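Enterotoxin type A (Staphylococcus aureus, PDB 1DYQ) acts as a superantigen toxin that activates the host immune system by binding MHC class II and T-cell receptor molecules, and causes staphylococcal food poisoning. Local coordinates at residues Q20-A23 with L24-K28; T60-S63 with W64-D67; I77-K80 with Y81-K84. The protein carries 3 engineered substitutions. All coordinates share one frame; numbering follows the deposited sequence. Where two conformers were deposited one is given.

Contact 1: residues Q20-A23 with L24-K28; sequences QGTA and LGNLK
Asn26 reaches back from the first full turn of helix 23-32 to Thr22, in the turn that precedes it. Its CB stands 3.6 Å from Thr22 O. With CG beside its own backbone N and anti to its carbonyl carbon (chi1 -66°), the side chain leads back toward the start of the helix, and CG comes within 3.3 Å of Thr22 O. OD1 lies 3.7 Å from the same Thr22 O. ND2 draws level with the hydroxyl of Thr22, 3.3 Å from Thr22 OG1, and is hydrogen-bonded to Gly204 O, in a loop elsewhere in the fold. The amide thus passes obliquely across the threonine side chain while one N-H of ND2 serves that loop.

The segment illustrates a helix entered from a type II' beta turn, here Gln20 to Ala23, with Gly21 in a positive-phi conformation and Ala23 N bonded to Gln20 O. Two alpha-helical bonds follow at once: Asn26 N to Thr22 O at 2.8 Å, and Leu27 N to Ala23 O at 2.9 Å, the latter donor tilted from the carbonyl plane. Leu27 CB, CG and CD1 all lie close to the same Ala23 O. Amides too early in the helix for such partners turn to solvent: Leu24 N and Gly25 N each donate to a water, and both waters in turn donate to Gly21 O.

Contact 2: residues T60-S63 with W64-D67; sequences TDHS and WYND. With SO4 (sulfate ion), chain C.
The side chains of His62 and Tyr65 run side by side in the same direction, and their rings form an offset stack with centroids 4.3 Å apart and planes inclined at 27°. The overlap is partial: Tyr65 CD2 slides over the rim of one imidazole face, 3.2 Å from His62 CE1. With CG of His62 anti to the backbone N (chi1 -166°), the imidazole leads forward toward the amides of Trp64 and Tyr65, where its ring edge serves a second purpose. ND1 accepts the amide of Trp64 close to the ring plane, N to ND1 3.0 Å, along a nearly straight bond. One ring therefore uses its face for a tyrosine and its edge for the backbone, which fixes its rotation; NE2 makes a further, weak hydrogen bond to Glu35 OE2. The tyrosine is held at its far end as well, because OH donates to sulfate O2 at 2.6 Å and is also bonded to Gly94 N. That anion, probably from the crystallisation liquor, is gripped by Tyr95 N too. A water accepts from His62 N and can donate to Tyr65 O, bridging the backbone beside the stack, while the Trp64 indole swings outward to a cation-pi contact with Lys104. The segment belongs to the loop between strands 52-55 and 67-71 of the OB-fold domain; Tyr65 rests on Ala106 of strand 105-114, to whose backbone Asp67 is bonded, while Asn66 pairs with Lys104.

Contact 3: residues I77-K80 with Y81-K84; sequences IVDK and YKGK
Val78 O receives two backbone donors in the last part of helix 75-81, and these bonds form the polar core of the contact. Lys82 N approaches almost in line with the carbonyl, at 2.9 Å from Val78 O, as in a regular alpha-helical turn. Tyr81 N arrives from well above the carbonyl plane, 49° out of it, in an i to i+3 bond of 3.0 Å to the same oxygen, as in a 3-10 turn. Beyond this shared acceptor the chain makes a type II beta turn from Tyr81 to Lys84, with Gly83 at positive phi and Lys84 N bonded back to Tyr81 O.

Aromatic and apolar packing gathers round Tyr81. The CB of Lys80 sits over one face of the phenol, 3.9 Å from the Tyr81 ring centroid and 14° off its normal, a CH-pi contact between sequence neighbours. The lysine chain then runs alongside the ring, its CE 3.9 Å from Tyr81 CE2. Ile77, a turn earlier, brings CG2 to 4.1 Å from the same Tyr81 CE2. Beyond the helix, Tyr81 packs on Ile53 of strand 52-55 and on Val112 and Leu114 of strand 105-114, and Val78 also rests on Ile53. The helix, placed between the third and fourth strands as in other OB folds, is thereby seated against the barrel.

Charge appears at the outer side. Lys82 leaves with CG anti to the backbone N (chi1 -173°) and bends at chi3, which brings NZ beside Asp79 OD1, a long salt bridge of 3.5 Å. Such a pair at an exposed site probably adds modestly to stability, whereas the bifurcated carbonyl and the buried tyrosine probably help to set the direction in which the chain departs.

Overall arrangement
The three contacts follow one another along the chain, and none touches another. Contact 1, at the start of helix 23-32, lies about 26 Å from contact 2 and about 33 Å from contact 3 between centres, and it faces contact 3 across the middle of the molecule. Contacts 2 and 3 lie wholly within the OB-fold domain, which also takes in most of residues 24-28; their centres are about 24 Å apart and their nearest atoms about 15 Å, and each rests partly on strand 105-114. All three lie away from the zinc site of His188, His226 and Asp228 in the beta-grasp domain. In each, backbone hydrogen bonds and a few side chains meet where the chain changes direction.

Contact 1: residues Q20-A23 with L24-K28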
ATOM      1  N   GLN A  20      18.456   1.532   8.720  1.00 28.78           N
ATOM      2  CA  GLN A  20      19.521   2.512   8.638  1.00 28.96           C
ATOM      3  C   GLN A  20      19.054   3.873   8.170  1.00 28.64           C
ATOM      4  O   GLN A  20      18.092   4.036   7.421  1.00 25.81           O
ATOM      5  CB  GLN A  20      20.707   1.994   7.836  1.00 34.45           C
ATOM      6  CG  GLN A  20      21.486   0.869   8.511  1.00 37.64           C
ATOM      7  CD  GLN A  20      21.851   1.168   9.944  1.00 41.98           C
ATOM      8  OE1 GLN A  20      21.213   0.682  10.889  1.00 42.14           O
ATOM      9  NE2 GLN A  20      22.892   1.971  10.154  1.00 42.59           N
ATOM     10  N   GLY A  21      19.699   4.906   8.712  1.00 27.74           N
ATOM     11  CA  GLY A  21      19.519   6.264   8.337  1.00 26.35           C
ATOM     12  C   GLY A  21      18.113   6.793   8.368  1.00 24.83           C
ATOM     13  O   GLY A  21      17.455   6.951   9.405  1.00 24.61           O
ATOM     14  N   THR A  22      17.651   7.215   7.181  1.00 23.17           N
ATOM     15  CA  THR A  22      16.356   7.858   7.057  1.00 19.85           C
ATOM     16  C   THR A  22      15.212   6.870   6.980  1.00 18.84           C
ATOM     17  O   THR A  22      14.061   7.271   6.773  1.00 18.30           O
ATOM     18  CB  THR A  22      16.343   8.703   5.739  1.00 19.18           C
ATOM     19  OG1 THR A  22      16.763   7.840   4.690  1.00 21.79           O
ATOM     20  CG2 THR A  22      17.326   9.857   5.900  1.00 19.94           C
ATOM     21  N   ALA A  23      15.493   5.579   7.142  1.00 17.18           N
ATOM     22  CA  ALA A  23      14.540   4.540   6.995  1.00 16.34           C
ATOM     23  C   ALA A  23      13.248   4.720   7.755  1.00 14.40           C
ATOM     24  O   ALA A  23      12.168   4.639   7.143  1.00 14.73           O
ATOM     25  CB  ALA A  23      15.149   3.158   7.296  1.00 18.00           C
ATOM     26  N   LEU A  24      13.331   5.008   9.048  1.00 14.68           N
ATOM     27  CA  LEU A  24      12.099   5.112   9.856  1.00 13.82           C
ATOM     28  C   LEU A  24      11.290   6.329   9.449  1.00 14.08           C
ATOM     29  O   LEU A  24      10.073   6.298   9.349  1.00 15.52           O
ATOM     30  CB  LEU A  24      12.502   5.186  11.328  0.50 17.09           C
ATOM     31  CG  LEU A  24      11.597   4.573  12.370  0.50 18.13           C
ATOM     32  CD1 LEU A  24      11.160   3.170  12.004  0.50 17.21           C
ATOM     33  CD2 LEU A  24      12.278   4.590  13.745  0.50 16.72           C
ATOM     34  N   GLY A  25      12.012   7.425   9.204  1.00 13.95           N
ATOM     35  CA  GLY A  25      11.382   8.658   8.750  1.00 13.61           C
ATOM     36  C   GLY A  25      10.687   8.424   7.390  1.00 11.49           C
ATOM     37  O   GLY A  25       9.603   8.975   7.219  1.00 12.11           O
ATOM     38  N   ASN A  26      11.325   7.712   6.480  1.00 11.87           N
ATOM     39  CA  ASN A  26      10.699   7.440   5.183  1.00 11.40           C
ATOM     40  C   ASN A  26       9.463   6.556   5.341  1.00 12.88           C
ATOM     41  O   ASN A  26       8.451   6.769   4.687  1.00 13.18           O
ATOM     42  CB  ASN A  26      11.648   6.834   4.187  1.00 11.84           C
ATOM     43  CG  ASN A  26      12.774   7.785   3.761  1.00 13.59           C
ATOM     44  OD1 ASN A  26      12.555   9.004   3.857  1.00 15.83           O
ATOM     45  ND2 ASN A  26      13.845   7.227   3.282  1.00 15.89           N
ATOM     46  N   LEU A  27       9.573   5.517   6.192  1.00 12.78           N
ATOM     47  CA  LEU A  27       8.408   4.643   6.391  1.00 13.68           C
ATOM     48  C   LEU A  27       7.249   5.370   6.998  1.00 10.67           C
ATOM     49  O   LEU A  27       6.079   5.193   6.628  1.00 11.26           O
ATOM     50  CB  LEU A  27       8.825   3.452   7.300  1.00 12.48           C
ATOM     51  CG  LEU A  27       9.536   2.325   6.569  1.00 14.05           C
ATOM     52  CD1 LEU A  27      10.390   1.508   7.548  1.00 13.81           C
ATOM     53  CD2 LEU A  27       8.557   1.451   5.823  1.00 15.01           C
ATOM     54  N   LYS A  28       7.504   6.244   8.014  1.00 10.49           N
ATOM     55  CA  LYS A  28       6.437   7.003   8.609  1.00 10.95           C
ATOM     56  C   LYS A  28       5.771   7.944   7.618  1.00 12.68           C
ATOM     57  O   LYS A  28       4.576   8.097   7.553  1.00 12.79           O
ATOM     58  CB  LYS A  28       6.939   7.824   9.816  1.00 12.69           C
ATOM     59  CG  LYS A  28       5.799   8.486  10.564  1.00 13.19           C
ATOM     60  CD  LYS A  28       6.316   9.096  11.880  1.00 14.41           C
ATOM     61  CE  LYS A  28       5.200   9.907  12.527  1.00 17.32           C
ATOM     62  NZ  LYS A  28       5.698  10.624  13.747  1.00 19.39           N
TER
HETATM   63  O   HOH W   1      15.897   4.938  10.502  1.00 21.26           O
HETATM   64  O   HOH W   2      14.700   7.901  10.204  1.00 21.77           O

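Contact 2: residues T60-S63 with W64-D67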
ATOM      1  N   THR A  60      -5.802  18.543 -10.664  1.00 23.85           N
ATOM      2  CA  THR A  60      -6.233  19.905 -11.057  1.00 25.63           C
ATOM      3  C   THR A  60      -5.854  20.919 -10.010  1.00 26.80           C
ATOM      4  O   THR A  60      -5.879  22.137 -10.285  1.00 29.72           O
ATOM      5  CB  THR A  60      -7.750  19.948 -11.307  1.00 26.72           C
ATOM      6  OG1 THR A  60      -8.440  19.495 -10.140  1.00 27.78           O
ATOM      7  CG2 THR A  60      -8.120  19.073 -12.494  1.00 28.34           C
ATOM      8  N   ASP A  61      -5.530  20.490  -8.794  1.00 23.83           N
ATOM      9  CA  ASP A  61      -5.234  21.460  -7.732  1.00 25.36           C
ATOM     10  C   ASP A  61      -4.070  21.063  -6.870  1.00 22.62           C
ATOM     11  O   ASP A  61      -3.976  21.435  -5.704  1.00 25.09           O
ATOM     12  N   HIS A  62      -3.102  20.350  -7.472  1.00 19.31           N
ATOM     13  CA  HIS A  62      -1.909  19.958  -6.720  1.00 18.18           C
ATOM     14  C   HIS A  62      -0.826  21.013  -6.843  1.00 17.09           C
ATOM     15  O   HIS A  62      -0.637  21.562  -7.943  1.00 17.86           O
ATOM     16  CB  HIS A  62      -1.408  18.588  -7.233  1.00 14.20           C
ATOM     17  CG  HIS A  62      -0.399  18.028  -6.260  1.00 15.37           C
ATOM     18  ND1 HIS A  62       0.898  18.426  -6.203  1.00 15.49           N
ATOM     19  CD2 HIS A  62      -0.579  17.107  -5.273  1.00 16.03           C
ATOM     20  CE1 HIS A  62       1.528  17.767  -5.232  1.00 16.96           C
ATOM     21  NE2 HIS A  62       0.641  16.963  -4.659  1.00 14.77           N
ATOM     22  N   SER A  63      -0.092  21.277  -5.770  1.00 16.32           N
ATOM     23  CA  SER A  63       0.936  22.325  -5.808  1.00 15.23           C
ATOM     24  C   SER A  63       2.115  22.040  -6.681  1.00 14.62           C
ATOM     25  O   SER A  63       2.932  22.978  -6.946  1.00 16.10           O
ATOM     26  CB  SER A  63       1.365  22.634  -4.365  1.00 17.38           C
ATOM     27  OG  SER A  63       1.843  21.441  -3.754  1.00 21.16           O
ATOM     28  N   TRP A  64       2.311  20.851  -7.217  1.00 14.78           N
ATOM     29  CA  TRP A  64       3.388  20.575  -8.145  1.00 13.59           C
ATOM     30  C   TRP A  64       2.977  19.730  -9.312  1.00 15.08           C
ATOM     31  O   TRP A  64       3.361  19.973 -10.468  1.00 16.90           O
ATOM     32  CB  TRP A  64       4.613  19.950  -7.438  1.00 15.12           C
ATOM     33  CG  TRP A  64       5.832  19.996  -8.336  1.00 14.61           C
ATOM     34  CD1 TRP A  64       6.435  18.965  -8.967  1.00 15.23           C
ATOM     35  CD2 TRP A  64       6.552  21.177  -8.705  1.00 15.23           C
ATOM     36  NE1 TRP A  64       7.500  19.414  -9.724  1.00 17.22           N
ATOM     37  CE2 TRP A  64       7.600  20.776  -9.546  1.00 16.87           C
ATOM     38  CE3 TRP A  64       6.419  22.538  -8.388  1.00 13.88           C
ATOM     39  CZ2 TRP A  64       8.525  21.682 -10.078  1.00 19.99           C
ATOM     40  CZ3 TRP A  64       7.338  23.429  -8.917  1.00 15.00           C
ATOM     41  CH2 TRP A  64       8.371  23.000  -9.753  1.00 18.68           C
ATOM     42  N   TYR A  65       2.190  18.658  -9.084  1.00 13.20           N
ATOM     43  CA  TYR A  65       1.925  17.718 -10.132  1.00 13.26           C
ATOM     44  C   TYR A  65       0.733  18.113 -11.020  1.00 12.12           C
ATOM     45  O   TYR A  65      -0.275  18.585 -10.556  1.00 15.12           O
ATOM     46  CB  TYR A  65       1.640  16.304  -9.574  1.00 12.56           C
ATOM     47  CG  TYR A  65       2.658  15.900  -8.515  1.00 11.45           C
ATOM     48  CD1 TYR A  65       4.012  15.904  -8.787  1.00 12.86           C
ATOM     49  CD2 TYR A  65       2.227  15.444  -7.281  1.00 11.66           C
ATOM     50  CE1 TYR A  65       4.944  15.534  -7.822  1.00 14.38           C
ATOM     51  CE2 TYR A  65       3.144  15.089  -6.308  1.00 12.82           C
ATOM     52  CZ  TYR A  65       4.494  15.135  -6.590  1.00 12.44           C
ATOM     53  OH  TYR A  65       5.414  14.786  -5.609  1.00 13.34           O
ATOM     54  N   ASN A  66       0.856  17.693 -12.281  1.00 13.71           N
ATOM     55  CA  ASN A  66      -0.245  17.767 -13.217  1.00 16.30           C
ATOM     56  C   ASN A  66      -0.675  16.367 -13.653  1.00 15.97           C
ATOM     57  O   ASN A  66      -1.864  16.133 -13.812  1.00 16.05           O
ATOM     58  CB  ASN A  66       0.192  18.567 -14.474  1.00 16.74           C
ATOM     59  CG  ASN A  66       0.345  20.038 -14.158  1.00 20.31           C
ATOM     60  OD1 ASN A  66      -0.449  20.627 -13.441  1.00 24.67           O
ATOM     61  ND2 ASN A  66       1.423  20.633 -14.678  1.00 23.91           N
ATOM     62  N   ASP A  67       0.277  15.469 -13.834  1.00 14.39           N
ATOM     63  CA  ASP A  67       0.019  14.136 -14.354  1.00 13.79           C
ATOM     64  C   ASP A  67       0.339  13.047 -13.306  1.00 13.57           C
ATOM     65  O   ASP A  67       1.193  13.255 -12.463  1.00 12.76           O
ATOM     66  CB  ASP A  67       0.925  13.873 -15.569  1.00 14.65           C
ATOM     67  CG  ASP A  67       0.687  14.824 -16.726  1.00 20.29           C
ATOM     68  OD1 ASP A  67      -0.337  15.524 -16.764  1.00 19.34           O
ATOM     69  OD2 ASP A  67       1.561  14.858 -17.631  1.00 23.03           O
TER
HETATM   70  S   SO4 C 235       8.840  15.099  -4.977  1.00 12.53           S
HETATM   71  O1  SO4 C 235       9.139  15.887  -3.786  1.00 12.52           O
HETATM   72  O2  SO4 C 235       7.790  15.680  -5.867  1.00 14.55           O
HETATM   73  O3  SO4 C 235       8.283  13.710  -4.534  1.00 12.21           O
HETATM   74  O4  SO4 C 235      10.095  14.759  -5.744  1.00 14.91           O
HETATM   75  O   HOH W   3      -2.444  20.312 -10.423  1.00 21.47           O

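Contact 3: residues I77-K80 with Y81-K84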
ATOM      1  N   ILE A  77       0.612  -7.290 -16.751  1.00 15.14           N
ATOM      2  CA  ILE A  77      -0.124  -6.534 -15.760  1.00 14.20           C
ATOM      3  C   ILE A  77      -0.678  -5.236 -16.339  1.00 13.96           C
ATOM      4  O   ILE A  77      -1.869  -4.967 -16.203  1.00 15.41           O
ATOM      5  CB  ILE A  77       0.700  -6.254 -14.498  1.00 12.84           C
ATOM      6  CG1 ILE A  77       1.031  -7.572 -13.790  1.00 19.41           C
ATOM      7  CG2 ILE A  77      -0.065  -5.325 -13.555  1.00 16.48           C
ATOM      8  CD1 ILE A  77       2.110  -7.403 -12.730  1.00 20.04           C
ATOM      9  N   VAL A  78       0.168  -4.479 -17.055  1.00 14.99           N
ATOM     10  CA  VAL A  78      -0.328  -3.224 -17.624  1.00 17.14           C
ATOM     11  C   VAL A  78      -1.421  -3.498 -18.649  1.00 16.48           C
ATOM     12  O   VAL A  78      -2.438  -2.783 -18.644  1.00 16.34           O
ATOM     13  CB  VAL A  78       0.775  -2.320 -18.161  1.00 18.12           C
ATOM     14  CG1 VAL A  78       1.509  -2.868 -19.345  1.00 17.62           C
ATOM     15  CG2 VAL A  78       0.164  -0.937 -18.501  1.00 19.99           C
ATOM     16  N   ASP A  79      -1.300  -4.569 -19.416  1.00 18.20           N
ATOM     17  CA  ASP A  79      -2.338  -4.933 -20.389  1.00 19.59           C
ATOM     18  C   ASP A  79      -3.671  -5.256 -19.773  1.00 20.44           C
ATOM     19  O   ASP A  79      -4.732  -5.064 -20.455  1.00 21.84           O
ATOM     20  CB  ASP A  79      -1.870  -6.059 -21.305  1.00 23.58           C
ATOM     21  CG  ASP A  79      -0.844  -5.629 -22.326  1.00 25.71           C
ATOM     22  OD1 ASP A  79      -0.611  -4.409 -22.479  1.00 29.55           O
ATOM     23  OD2 ASP A  79      -0.237  -6.517 -22.958  1.00 28.58           O
ATOM     24  N   LYS A  80      -3.779  -5.609 -18.506  1.00 17.42           N
ATOM     25  CA  LYS A  80      -5.051  -5.844 -17.849  1.00 17.74           C
ATOM     26  C   LYS A  80      -5.876  -4.564 -17.736  1.00 15.01           C
ATOM     27  O   LYS A  80      -7.101  -4.581 -17.613  1.00 17.27           O
ATOM     28  CB  LYS A  80      -4.862  -6.389 -16.423  1.00 22.38           C
ATOM     29  CG  LYS A  80      -4.534  -7.841 -16.277  1.00 29.79           C
ATOM     30  CD  LYS A  80      -4.638  -8.275 -14.795  1.00 33.05           C
ATOM     31  CE  LYS A  80      -3.320  -8.027 -14.092  1.00 37.39           C
ATOM     32  NZ  LYS A  80      -2.976  -9.118 -13.128  1.00 38.07           N
ATOM     33  N   TYR A  81      -5.190  -3.414 -17.600  1.00 14.31           N
ATOM     34  CA  TYR A  81      -5.799  -2.179 -17.246  1.00 15.02           C
ATOM     35  C   TYR A  81      -5.766  -1.092 -18.323  1.00 13.85           C
ATOM     36  O   TYR A  81      -6.544  -0.140 -18.237  1.00 16.10           O
ATOM     37  CB  TYR A  81      -5.077  -1.602 -15.975  1.00 14.97           C
ATOM     38  CG  TYR A  81      -5.136  -2.646 -14.843  1.00 15.24           C
ATOM     39  CD1 TYR A  81      -6.345  -2.921 -14.225  1.00 16.26           C
ATOM     40  CD2 TYR A  81      -3.982  -3.263 -14.422  1.00 17.89           C
ATOM     41  CE1 TYR A  81      -6.403  -3.886 -13.225  1.00 16.44           C
ATOM     42  CE2 TYR A  81      -4.028  -4.216 -13.397  1.00 19.02           C
ATOM     43  CZ  TYR A  81      -5.240  -4.511 -12.820  1.00 18.91           C
ATOM     44  OH  TYR A  81      -5.307  -5.450 -11.810  1.00 20.77           O
ATOM     45  N   LYS A  82      -4.842  -1.216 -19.245  1.00 15.74           N
ATOM     46  CA  LYS A  82      -4.700  -0.161 -20.282  1.00 16.72           C
ATOM     47  C   LYS A  82      -5.977  -0.072 -21.105  1.00 17.29           C
ATOM     48  O   LYS A  82      -6.492  -1.062 -21.599  1.00 18.10           O
ATOM     49  CB  LYS A  82      -3.510  -0.509 -21.169  1.00 19.79           C
ATOM     50  CG  LYS A  82      -3.140   0.572 -22.179  1.00 23.56           C
ATOM     51  CD  LYS A  82      -2.010   0.037 -23.074  1.00 25.87           C
ATOM     52  CE  LYS A  82      -2.556  -1.011 -24.034  1.00 30.97           C
ATOM     53  NZ  LYS A  82      -1.462  -1.791 -24.670  1.00 34.15           N
ATOM     54  N   GLY A  83      -6.533   1.140 -21.184  1.00 17.87           N
ATOM     55  CA  GLY A  83      -7.708   1.384 -21.992  1.00 19.63           C
ATOM     56  C   GLY A  83      -8.994   0.843 -21.385  1.00 21.42           C
ATOM     57  O   GLY A  83     -10.007   0.748 -22.095  1.00 22.31           O
ATOM     58  N   LYS A  84      -8.996   0.561 -20.092  1.00 19.50           N
ATOM     59  CA  LYS A  84     -10.194   0.047 -19.419  1.00 20.10           C
ATOM     60  C   LYS A  84     -10.652   1.022 -18.341  1.00 17.88           C
ATOM     61  O   LYS A  84      -9.831   1.799 -17.828  1.00 18.81           O
ATOM     62  CB  LYS A  84      -9.855  -1.273 -18.686  1.00 22.41           C
ATOM     63  CG  LYS A  84      -9.351  -2.388 -19.560  1.00 25.28           C
ATOM     64  CD  LYS A  84     -10.478  -2.979 -20.391  1.00 27.55           C
ATOM     65  CE  LYS A  84     -10.062  -4.286 -21.040  1.00 30.63           C
ATOM     66  NZ  LYS A  84      -9.045  -4.069 -22.099  1.00 34.09           N
TER